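Local coordinates for uncharacterized protein (Staphylococcus saprophyticus subsp. saprophyticus ATCC 15305, PDB 3FOJ) that is of unknown function but belongs to the rhodanese-like family, whose members commonly handle sulfur transfer at a reactive cysteine, at residues N56-I61 with N82-E87. Numbering follows the deposited sequence.
Sequences NETYYI and NAVNVE
A chi1 of -67° puts CG of Tyr60 anti to its carbonyl carbon, and the ring beyond it lies beside Val84, whose CG1 stands anti to the backbone N (chi1 -178°). The two side chains run side by side in the same direction, and the ring atom CD2 of Tyr60 rests 3.8 Å from CB of Val84. The other branch of Val84, CG2, meets CG2 of Thr58 at 3.8 Å, so Val84 touches both Thr58 and Tyr60. On the opposite face, CG1 of Ile61 lies 4.2 Å from CB of Ala83.

Between the two faces runs the parallel backbone ladder, in which alternate residues bond across: Tyr59 N to Asn82 O (2.9 Å), Val84 N to Tyr59 O, Ile61 N to Val84 O, the straightest at 169°, and Val86 N to Ile61 O. At its start a water accepts from Asn82 N and donates to Glu57 O.

These are neighbouring inner strands of the rhodanese-like sheet, joined through helix 67-77 in a beta-alpha-beta crossover. Ile61 and Asn85 pack against that helix, Tyr60 and Val84 touch Ile4, and the backbones of Tyr60 and Asn85 bond outward to strands 20-23 and 3-4.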
loop_
_atom_site.group_PDB
_atom_site.type_symbol
_atom_site.label_atom_id
_atom_site.label_comp_id
_atom_site.label_asym_id
_atom_site.label_seq_id
_atom_site.Cartn_x
_atom_site.Cartn_y
_atom_site.Cartn_z
ATOM N N ASN A 56 -13.264 -8.728 -4.577
ATOM C CA ASN A 56 -13.795 -8.024 -5.739
ATOM C C ASN A 56 -13.088 -6.691 -5.975
ATOM O O ASN A 56 -13.367 -5.994 -6.950
ATOM C CB ASN A 56 -15.298 -7.795 -5.548
ATOM C CG ASN A 56 -16.055 -7.731 -6.861
ATOM O OD1 ASN A 56 -15.934 -8.622 -7.707
ATOM N ND2 ASN A 56 -16.856 -6.687 -7.032
ATOM N N GLU A 57 -12.161 -6.348 -5.087
ATOM C CA GLU A 57 -11.441 -5.083 -5.187
ATOM C C GLU A 57 -9.939 -5.250 -5.382
ATOM O O GLU A 57 -9.410 -6.359 -5.320
ATOM C CB GLU A 57 -11.704 -4.250 -3.934
ATOM C CG GLU A 57 -13.181 -3.979 -3.687
ATOM C CD GLU A 57 -13.447 -3.357 -2.332
ATOM O OE1 GLU A 57 -12.871 -2.291 -2.040
ATOM O OE2 GLU A 57 -14.236 -3.937 -1.555
ATOM N N THR A 58 -9.263 -4.129 -5.615
ATOM C CA THR A 58 -7.817 -4.122 -5.817
ATOM C C THR A 58 -7.158 -3.259 -4.751
ATOM O O THR A 58 -7.695 -2.227 -4.354
ATOM C CB THR A 58 -7.458 -3.578 -7.208
ATOM O OG1 THR A 58 -8.098 -4.384 -8.204
ATOM C CG2 THR A 58 -5.947 -3.617 -7.429
ATOM N N TYR A 59 -5.988 -3.688 -4.289
ATOM C CA TYR A 59 -5.272 -2.964 -3.248
ATOM C C TYR A 59 -3.856 -2.574 -3.652
ATOM O O TYR A 59 -3.103 -3.389 -4.187
ATOM C CB TYR A 59 -5.227 -3.812 -1.974
ATOM C CG TYR A 59 -6.596 -4.132 -1.427
ATOM C CD1 TYR A 59 -7.384 -5.144 -1.987
ATOM C CD2 TYR A 59 -7.133 -3.381 -0.384
ATOM C CE1 TYR A 59 -8.675 -5.390 -1.516
ATOM C CE2 TYR A 59 -8.410 -3.614 0.088
ATOM C CZ TYR A 59 -9.179 -4.617 -0.478
ATOM O OH TYR A 59 -10.454 -4.822 -0.005
ATOM N N TYR A 60 -3.509 -1.317 -3.385
ATOM C CA TYR A 60 -2.185 -0.797 -3.692
ATOM C C TYR A 60 -1.376 -0.890 -2.406
ATOM O O TYR A 60 -1.762 -0.339 -1.382
ATOM C CB TYR A 60 -2.291 0.646 -4.194
ATOM C CG TYR A 60 -2.998 0.742 -5.531
ATOM C CD1 TYR A 60 -4.391 0.736 -5.615
ATOM C CD2 TYR A 60 -2.269 0.789 -6.719
ATOM C CE1 TYR A 60 -5.042 0.768 -6.862
ATOM C CE2 TYR A 60 -2.907 0.819 -7.959
ATOM C CZ TYR A 60 -4.285 0.810 -8.024
ATOM O OH TYR A 60 -4.902 0.841 -9.256
ATOM N N ILE A 61 -0.253 -1.596 -2.473
ATOM C CA ILE A 61 0.581 -1.837 -1.301
ATOM C C ILE A 61 1.827 -0.969 -1.267
ATOM O O ILE A 61 2.568 -0.901 -2.244
ATOM C CB ILE A 61 1.006 -3.319 -1.266
ATOM C CG1 ILE A 61 -0.212 -4.219 -1.550
ATOM C CG2 ILE A 61 1.670 -3.645 0.059
ATOM C CD1 ILE A 61 -1.397 -4.037 -0.603
ATOM N N ASN A 82 -6.271 -9.199 -5.300
ATOM C CA ASN A 82 -5.766 -8.352 -6.376
ATOM C C ASN A 82 -4.932 -7.248 -5.746
ATOM O O ASN A 82 -5.461 -6.388 -5.046
ATOM C CB ASN A 82 -6.920 -7.736 -7.167
ATOM C CG ASN A 82 -7.893 -8.776 -7.668
ATOM O OD1 ASN A 82 -8.924 -9.035 -7.042
ATOM N ND2 ASN A 82 -7.564 -9.396 -8.794
ATOM N N ALA A 83 -3.628 -7.267 -6.001
ATOM C CA ALA A 83 -2.733 -6.272 -5.421
ATOM C C ALA A 83 -1.747 -5.693 -6.429
ATOM O O ALA A 83 -1.340 -6.362 -7.375
ATOM C CB ALA A 83 -1.979 -6.881 -4.251
ATOM N N VAL A 84 -1.367 -4.442 -6.194
ATOM C CA VAL A 84 -0.438 -3.720 -7.051
ATOM C C VAL A 84 0.629 -3.070 -6.178
ATOM O O VAL A 84 0.315 -2.450 -5.164
ATOM C CB VAL A 84 -1.169 -2.624 -7.851
ATOM C CG1 VAL A 84 -0.192 -1.914 -8.778
ATOM C CG2 VAL A 84 -2.319 -3.240 -8.642
ATOM N N ASN A 85 1.890 -3.216 -6.570
ATOM C CA ASN A 85 2.982 -2.640 -5.799
ATOM C C ASN A 85 3.216 -1.172 -6.147
ATOM O O ASN A 85 3.096 -0.774 -7.303
ATOM C CB ASN A 85 4.271 -3.428 -6.053
ATOM C CG ASN A 85 5.397 -3.006 -5.132
ATOM O OD1 ASN A 85 5.213 -2.926 -3.923
ATOM N ND2 ASN A 85 6.567 -2.741 -5.700
ATOM N N VAL A 86 3.524 -0.363 -5.139
ATOM C CA VAL A 86 3.823 1.043 -5.377
ATOM C C VAL A 86 5.347 1.137 -5.361
ATOM O O VAL A 86 5.980 1.062 -4.305
ATOM C CB VAL A 86 3.239 1.950 -4.285
ATOM C CG1 VAL A 86 3.581 3.402 -4.595
ATOM C CG2 VAL A 86 1.728 1.770 -4.213
ATOM N N GLU A 87 5.935 1.285 -6.544
ATOM C CA GLU A 87 7.386 1.340 -6.674
ATOM C C GLU A 87 8.048 2.479 -5.906
ATOM O O GLU A 87 7.531 3.593 -5.850
ATOM C CB GLU A 87 7.775 1.440 -8.152
ATOM C CG GLU A 87 7.044 0.454 -9.056
ATOM C CD GLU A 87 7.660 0.358 -10.440
ATOM O OE1 GLU A 87 8.023 1.411 -11.008
ATOM O OE2 GLU A 87 7.769 -0.772 -10.962
HETATM O O HOH W 1 -8.702 -8.571 -3.998
#